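Local coordinates for protein fructose-bisphosphate aldolase (Thermus caldophilus, PDB 2FJK) that belongs to the class II aldolases of the TIM-barrel clan and holds a bound 1,3-dihydroxyacetonephosphate in its pocket, at residues G20-N25 / E297-V302; T30-E35 / E286-V291; L46-G51 / R58-M63. All coordinates share one frame; numbering follows the deposited sequence.

In the fold
The three contacts follow one another around a TIM-barrel-type fold. Contact 1 joins strand 19-23 to the end of helix 277-299, contact 2 packs the same helix on helix 27-38, and contact 3 joins the residue just after strand 44-47 to helix 50-68. Centres of contacts 1 and 2 lie about 10 Å apart, those of contacts 1 and 3 about 17 Å. Strands 19-23 and 44-47 are sheet neighbours, with Phe22 O 2.9 Å from Ala47 N in a probable hydrogen bond. Contacts 2 and 3 meet where Ile33 and Leu46 pack together. Asn23 touches the bound 1,3-dihydroxyacetonephosphate; the side chains of Phe22, Leu48 and Val288 lie about 9, 11 and 12 Å from it.

Contact 1: residues G20-N25 / E297-V302; sequences GAFNTN and ELFGSV
The rings of Phe299 and Phe22 meet obliquely, Phe22 CZ lying 4.4 Å from Phe299 CE2; their planes are inclined by roughly 34° and they do not stack. The closer encounter is of Phe299 with the backbone of Gly20. Gly20 CA comes to 3.6 Å from Phe299 CD2, meeting the CD2-CE2 side of the ring obliquely, and Gly20 N lies 3.7 Å from the same CD2. Phe22, two residues along the strand, bends its own ring back over Gly20, bringing CE1 to 3.5 Å from Gly20 CA. Glycine suits this place because it has no CB to hold the two aromatic rings off the strand. On other sides Phe299 is packed by Ile239 and Ile243 of helix 236-244 and by Ile250 of strand 247-252, while Phe22 rests on Ile33 and Thr252.

Phe299 sits in the last turn of helix 277-299. Its CG lies anti to the carbonyl carbon (chi1 -62°), and its CB already faces the strand. The next residue, Gly300, ends the helix with a positive phi of 78°, a conformation glycine takes without strain. The chain then turns to Ser301, whose OG is hydrogen-bonded to the OG of Ser42.

The alternation of the strand separates two surfaces. Gly20 and Phe22 serve the hydrophobic layer between barrel and helices; Asn23, the next residue, touches the bound 1,3-dihydroxyacetonephosphate. No hydrogen bond crosses between 20-25 and 297-302. The contact therefore depends on dispersion and close fit between buried carbon surfaces, and the strand is left to spend its backbone polar groups on its sheet partners, Ile45 and Ala47 on one neighbouring strand and Ile250 and Thr252 on the other.

Contact 2: residues T30-E35 / E286-V291; sequences TQAILE and EAVKEV
Lys289 NZ donates a hydrogen bond to Glu35 OE1 at 3.1 Å, forming a salt bridge between the two helices. The carboxylate receives it on the anti lone pair of OE1, the one pointing away from OE2. Lys289 has a second and stronger partner in Glu39, one helical turn beyond Glu35, so the ammonium group is shared by Glu35 and by Glu39, which follows directly on the end of helix 27-38. The lysine can reach them because its chain is fully extended, with CG anti to the backbone N (chi1 179°). It crosses Glu35 at about a right angle, CE passing 3.9 Å from Glu35 CB. The positive charge probably also eases the proximity of Glu35 to Glu286, whose OE2 lies 5.8 Å from Glu35 OE1.

Nearer the helix axes, the lysine methylenes serve as apolar packing, and Lys289 CB lies 3.8 Å from Ala32 CB. Ala32 packs against both Val288 and Lys289: its CB lies 3.7 Å from Lys289 N and 3.8 Å from Val288 CG1. Such a small side chain lets the backbones come very near, and the CA atoms of Ala32 and Lys289 are only 4.3 Å apart. The short helical segments approach to 8.0 Å between axes and cross at -34°.

Farther inward, Val288 also packs on Phe260 of helix 254-270, as Val291 does on Leu256 and Ala259. Across the interface, Ile33 and Leu34 carry helix 27-38 onto Leu46 of strand 44-47, and Leu34 meets Leu67 of helix 50-68. The contact thus lies in the outer helical layer, between helices 254-270 and 50-68.

Contact 3: residues L46-G51 / R58-M63; sequences LALSEG and RALTRM
Leu48 and Leu60 reach toward each other tip to tip. Leu48 CD2 sits 3.6 Å from Leu60 CD2 and 3.7 Å from Leu60 CG, while Thr61 CG2 borders the same methyl at a looser 4.4 Å. Leu60 reaches across with CG anti to the backbone N (chi1 180°). Leucine suits both positions because its branched end lets one methyl, CD2, of each residue project to meet the other.

Around this pair, Val64 and Phe96 pack on Leu48, and Phe96 also touches Thr61. Thr61 turns its methyl to the apolar side and hydrogen-bonds through OG1 to Gly57 O of its own helix. The backbone of Leu48 is held by His78 of the adjoining strand. Ser49 is the N-cap of helix 50-68, its OG accepting a hydrogen bond from Ala52 N. Leu60 also packs on Met27 of the second subunit.

The contact is wholly buried and apolar, with no hydrogen bond between the two segments. It implies dispersion between methyl groups where the middle of helix 50-68 packs against the chain just after strand 44-47, within a beta-alpha-beta unit, and Leu60 takes part in the interface with the second subunit.

Contact 1: residues G20-N25 / E297-V302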
# COMPACT_ATOMS: atom_id res chain seq x y z
N GLY A 20 -18.30 -16.02 -10.28
CA GLY A 20 -18.56 -16.30 -8.87
C GLY A 20 -18.14 -15.20 -7.91
O GLY A 20 -17.08 -14.60 -8.05
N ALA A 21 -19.00 -14.93 -6.93
CA ALA A 21 -18.72 -13.95 -5.90
C ALA A 21 -18.59 -14.85 -4.68
O ALA A 21 -19.46 -15.69 -4.44
CB ALA A 21 -19.88 -12.97 -5.73
N PHE A 22 -17.50 -14.71 -3.94
CA PHE A 22 -17.28 -15.55 -2.78
C PHE A 22 -16.99 -14.74 -1.53
O PHE A 22 -16.13 -13.84 -1.53
CB PHE A 22 -16.12 -16.51 -3.05
CG PHE A 22 -16.30 -17.33 -4.30
CD1 PHE A 22 -15.97 -16.81 -5.54
CD2 PHE A 22 -16.81 -18.63 -4.23
CE1 PHE A 22 -16.13 -17.57 -6.71
CE2 PHE A 22 -16.98 -19.39 -5.38
CZ PHE A 22 -16.64 -18.86 -6.63
N ASN A 23 -17.71 -15.06 -0.46
CA ASN A 23 -17.56 -14.36 0.81
C ASN A 23 -16.28 -14.77 1.50
O ASN A 23 -15.89 -15.94 1.48
CB ASN A 23 -18.76 -14.65 1.71
CG ASN A 23 -20.00 -13.98 1.23
OD1 ASN A 23 -20.24 -12.80 1.52
ND2 ASN A 23 -20.79 -14.70 0.45
N THR A 24 -15.61 -13.79 2.10
CA THR A 24 -14.36 -14.01 2.81
C THR A 24 -14.43 -13.30 4.14
O THR A 24 -15.07 -12.26 4.24
CB THR A 24 -13.16 -13.39 2.10
OG1 THR A 24 -13.23 -13.65 0.70
CG2 THR A 24 -11.88 -13.95 2.67
N ASN A 25 -13.73 -13.83 5.13
CA ASN A 25 -13.70 -13.23 6.44
C ASN A 25 -12.28 -13.14 7.02
O ASN A 25 -12.06 -12.49 8.03
CB ASN A 25 -14.64 -13.99 7.38
CG ASN A 25 -16.09 -13.57 7.20
OD1 ASN A 25 -16.53 -12.58 7.77
ND2 ASN A 25 -16.83 -14.31 6.37
N GLU A 297 -16.31 -23.97 -12.28
CA GLU A 297 -16.58 -24.91 -13.38
C GLU A 297 -18.07 -24.88 -13.70
O GLU A 297 -18.47 -24.92 -14.85
CB GLU A 297 -16.22 -26.34 -13.00
CG GLU A 297 -14.75 -26.65 -12.92
CD GLU A 297 -14.51 -28.13 -12.77
OE1 GLU A 297 -15.03 -28.73 -11.80
OE2 GLU A 297 -13.80 -28.70 -13.63
N LEU A 298 -18.89 -24.84 -12.65
CA LEU A 298 -20.33 -24.81 -12.81
C LEU A 298 -20.78 -23.48 -13.42
O LEU A 298 -21.73 -23.44 -14.20
CB LEU A 298 -21.00 -25.01 -11.45
CG LEU A 298 -22.53 -24.90 -11.37
CD1 LEU A 298 -23.18 -25.94 -12.28
CD2 LEU A 298 -22.97 -25.09 -9.93
N PHE A 299 -20.08 -22.40 -13.08
CA PHE A 299 -20.43 -21.07 -13.57
C PHE A 299 -19.94 -20.79 -14.99
O PHE A 299 -20.44 -19.87 -15.64
CB PHE A 299 -19.88 -19.99 -12.62
CG PHE A 299 -20.45 -20.06 -11.22
CD1 PHE A 299 -21.60 -20.79 -10.95
CD2 PHE A 299 -19.84 -19.36 -10.18
CE1 PHE A 299 -22.14 -20.82 -9.65
CE2 PHE A 299 -20.38 -19.38 -8.89
CZ PHE A 299 -21.53 -20.11 -8.62
N GLY A 300 -18.97 -21.56 -15.46
CA GLY A 300 -18.46 -21.34 -16.80
C GLY A 300 -17.50 -20.18 -16.92
O GLY A 300 -17.33 -19.60 -18.00
N SER A 301 -16.86 -19.81 -15.81
CA SER A 301 -15.90 -18.71 -15.81
C SER A 301 -14.47 -19.24 -15.98
O SER A 301 -13.51 -18.47 -15.97
CB SER A 301 -15.99 -17.93 -14.49
OG SER A 301 -15.51 -18.73 -13.42
N VAL A 302 -14.32 -20.55 -16.11
CA VAL A 302 -12.99 -21.12 -16.29
C VAL A 302 -12.38 -20.61 -17.59
O VAL A 302 -12.95 -20.83 -18.66
CB VAL A 302 -13.04 -22.66 -16.31
CG1 VAL A 302 -11.64 -23.23 -16.49
CG2 VAL A 302 -13.66 -23.18 -15.02

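Contact 2: residues T30-E35 / E286-V291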
# COMPACT_ATOMS: atom_id res chain seq x y z
N THR A 30 -9.42 -15.75 1.73
CA THR A 30 -9.05 -14.89 0.61
C THR A 30 -8.03 -15.56 -0.30
O THR A 30 -8.10 -15.43 -1.52
CB THR A 30 -8.46 -13.56 1.08
OG1 THR A 30 -9.34 -12.95 2.03
CG2 THR A 30 -8.32 -12.63 -0.12
N GLN A 31 -7.09 -16.28 0.30
CA GLN A 31 -6.07 -16.98 -0.47
C GLN A 31 -6.69 -18.08 -1.32
O GLN A 31 -6.39 -18.21 -2.52
CB GLN A 31 -5.04 -17.61 0.47
CG GLN A 31 -4.33 -16.62 1.36
CD GLN A 31 -3.35 -17.31 2.29
OE1 GLN A 31 -3.72 -18.18 3.06
NE2 GLN A 31 -2.09 -16.91 2.21
N ALA A 32 -7.55 -18.89 -0.68
CA ALA A 32 -8.21 -19.99 -1.37
C ALA A 32 -9.00 -19.49 -2.57
O ALA A 32 -8.89 -20.03 -3.68
CB ALA A 32 -9.14 -20.73 -0.41
N ILE A 33 -9.80 -18.45 -2.36
CA ILE A 33 -10.59 -17.89 -3.43
C ILE A 33 -9.74 -17.38 -4.59
O ILE A 33 -9.99 -17.74 -5.74
CB ILE A 33 -11.47 -16.73 -2.94
CG1 ILE A 33 -12.42 -17.21 -1.83
CG2 ILE A 33 -12.26 -16.18 -4.10
CD1 ILE A 33 -13.17 -16.06 -1.17
N LEU A 34 -8.76 -16.54 -4.28
CA LEU A 34 -7.88 -15.96 -5.30
C LEU A 34 -6.99 -16.98 -6.01
O LEU A 34 -6.71 -16.83 -7.20
CB LEU A 34 -7.00 -14.86 -4.70
CG LEU A 34 -7.70 -13.55 -4.33
CD1 LEU A 34 -6.68 -12.53 -3.85
CD2 LEU A 34 -8.46 -13.02 -5.53
N GLU A 35 -6.53 -17.99 -5.29
CA GLU A 35 -5.68 -19.00 -5.90
C GLU A 35 -6.54 -19.80 -6.87
O GLU A 35 -6.11 -20.11 -7.99
CB GLU A 35 -5.09 -19.93 -4.84
CG GLU A 35 -3.99 -19.29 -4.03
CD GLU A 35 -3.50 -20.20 -2.93
OE1 GLU A 35 -3.39 -21.41 -3.19
OE2 GLU A 35 -3.22 -19.70 -1.82
N GLU A 286 -7.66 -25.40 1.97
CA GLU A 286 -7.53 -26.18 0.75
C GLU A 286 -8.90 -26.70 0.30
O GLU A 286 -9.20 -26.70 -0.90
CB GLU A 286 -6.57 -27.35 0.98
CG GLU A 286 -6.44 -28.29 -0.21
CD GLU A 286 -5.85 -27.60 -1.42
OE1 GLU A 286 -5.99 -28.14 -2.54
OE2 GLU A 286 -5.24 -26.53 -1.26
N ALA A 287 -9.74 -27.12 1.24
CA ALA A 287 -11.06 -27.60 0.86
C ALA A 287 -11.90 -26.47 0.31
O ALA A 287 -12.76 -26.68 -0.56
CB ALA A 287 -11.78 -28.24 2.05
N VAL A 288 -11.67 -25.25 0.80
CA VAL A 288 -12.43 -24.11 0.31
C VAL A 288 -12.03 -23.81 -1.13
O VAL A 288 -12.86 -23.52 -1.98
CB VAL A 288 -12.20 -22.85 1.16
CG1 VAL A 288 -12.77 -21.63 0.45
CG2 VAL A 288 -12.86 -23.02 2.53
N LYS A 289 -10.72 -23.88 -1.37
CA LYS A 289 -10.19 -23.61 -2.70
C LYS A 289 -10.80 -24.58 -3.71
O LYS A 289 -11.19 -24.18 -4.80
CB LYS A 289 -8.67 -23.78 -2.69
CG LYS A 289 -7.97 -23.55 -4.00
CD LYS A 289 -6.47 -23.73 -3.81
CE LYS A 289 -5.73 -23.77 -5.14
NZ LYS A 289 -4.26 -23.84 -4.90
N GLU A 290 -10.89 -25.85 -3.32
CA GLU A 290 -11.46 -26.86 -4.21
C GLU A 290 -12.93 -26.58 -4.47
O GLU A 290 -13.43 -26.80 -5.58
CB GLU A 290 -11.28 -28.26 -3.63
CG GLU A 290 -9.82 -28.70 -3.55
CD GLU A 290 -9.09 -28.54 -4.88
OE1 GLU A 290 -9.53 -29.16 -5.88
OE2 GLU A 290 -8.09 -27.80 -4.94
N VAL A 291 -13.63 -26.08 -3.46
CA VAL A 291 -15.04 -25.77 -3.61
C VAL A 291 -15.17 -24.64 -4.61
O VAL A 291 -15.99 -24.70 -5.54
CB VAL A 291 -15.69 -25.32 -2.27
CG1 VAL A 291 -17.06 -24.68 -2.54
CG2 VAL A 291 -15.84 -26.52 -1.35

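Contact 3: residues L46-G51 / R58-M63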
# COMPACT_ATOMS: atom_id res chain seq x y z
N LEU A 46 -14.55 -10.76 -4.80
CA LEU A 46 -14.36 -10.99 -3.37
C LEU A 46 -15.49 -10.25 -2.66
O LEU A 46 -15.60 -9.03 -2.72
CB LEU A 46 -12.99 -10.47 -2.93
CG LEU A 46 -11.81 -11.24 -3.52
CD1 LEU A 46 -10.50 -10.75 -2.94
CD2 LEU A 46 -11.98 -12.70 -3.21
N ALA A 47 -16.37 -11.01 -2.00
CA ALA A 47 -17.51 -10.43 -1.30
C ALA A 47 -17.29 -10.35 0.19
O ALA A 47 -16.84 -11.31 0.83
CB ALA A 47 -18.78 -11.25 -1.60
N LEU A 48 -17.59 -9.19 0.75
CA LEU A 48 -17.46 -9.01 2.18
C LEU A 48 -18.74 -8.43 2.77
O LEU A 48 -19.10 -7.31 2.49
CB LEU A 48 -16.30 -8.07 2.50
CG LEU A 48 -14.88 -8.62 2.41
CD1 LEU A 48 -14.46 -8.76 0.94
CD2 LEU A 48 -13.94 -7.67 3.14
N SER A 49 -19.40 -9.22 3.61
CA SER A 49 -20.62 -8.75 4.26
C SER A 49 -20.21 -7.70 5.27
O SER A 49 -19.02 -7.37 5.41
CB SER A 49 -21.29 -9.91 4.99
OG SER A 49 -20.48 -10.31 6.10
N GLU A 50 -21.19 -7.15 5.97
CA GLU A 50 -20.91 -6.16 7.00
C GLU A 50 -20.31 -6.91 8.18
O GLU A 50 -19.54 -6.34 8.96
CB GLU A 50 -22.20 -5.44 7.40
CG GLU A 50 -22.28 -4.02 6.85
CD GLU A 50 -23.65 -3.41 7.01
OE1 GLU A 50 -24.25 -3.57 8.09
OE2 GLU A 50 -24.12 -2.75 6.06
N GLY A 51 -20.66 -8.19 8.29
CA GLY A 51 -20.12 -9.02 9.37
C GLY A 51 -18.63 -9.24 9.12
O GLY A 51 -17.82 -9.20 10.05
N ARG A 58 -9.83 -3.35 9.31
CA ARG A 58 -8.85 -2.82 8.38
C ARG A 58 -7.89 -3.90 7.87
O ARG A 58 -7.47 -3.85 6.72
CB ARG A 58 -8.06 -1.67 9.03
CG ARG A 58 -8.08 -1.73 10.56
CD ARG A 58 -7.32 -0.58 11.20
NE ARG A 58 -5.88 -0.83 11.27
CZ ARG A 58 -5.00 -0.00 11.82
NH1 ARG A 58 -5.40 1.14 12.36
NH2 ARG A 58 -3.71 -0.32 11.83
N ALA A 59 -7.56 -4.85 8.72
CA ALA A 59 -6.67 -5.93 8.31
C ALA A 59 -7.26 -6.61 7.08
O ALA A 59 -6.59 -6.73 6.06
CB ALA A 59 -6.51 -6.94 9.44
N LEU A 60 -8.52 -7.01 7.17
CA LEU A 60 -9.18 -7.69 6.06
C LEU A 60 -9.38 -6.83 4.83
O LEU A 60 -9.04 -7.24 3.72
CB LEU A 60 -10.54 -8.25 6.51
CG LEU A 60 -11.32 -8.98 5.41
CD1 LEU A 60 -10.50 -10.16 4.89
CD2 LEU A 60 -12.66 -9.46 5.96
N THR A 61 -9.94 -5.63 5.02
CA THR A 61 -10.20 -4.76 3.89
C THR A 61 -8.94 -4.35 3.15
O THR A 61 -8.93 -4.35 1.92
CB THR A 61 -10.97 -3.47 4.30
OG1 THR A 61 -10.29 -2.82 5.38
CG2 THR A 61 -12.39 -3.81 4.71
N ARG A 62 -7.89 -4.01 3.89
CA ARG A 62 -6.63 -3.60 3.28
C ARG A 62 -6.02 -4.76 2.49
O ARG A 62 -5.53 -4.57 1.38
CB ARG A 62 -5.63 -3.14 4.35
CG ARG A 62 -6.07 -1.94 5.20
CD ARG A 62 -6.35 -0.70 4.37
NE ARG A 62 -7.35 -0.97 3.35
CZ ARG A 62 -7.71 -0.12 2.39
NH1 ARG A 62 -7.15 1.08 2.31
NH2 ARG A 62 -8.62 -0.48 1.51
N MSE A 63 -6.06 -5.95 3.08
CA MSE A 63 -5.51 -7.13 2.44
C MSE A 63 -6.28 -7.52 1.17
O MSE A 63 -5.66 -7.84 0.15
CB MSE A 63 -5.53 -8.31 3.41
CG MSE A 63 -5.02 -9.59 2.80
SE MSE A 63 -5.30 -11.12 3.92
CE MSE A 63 -3.58 -11.23 4.74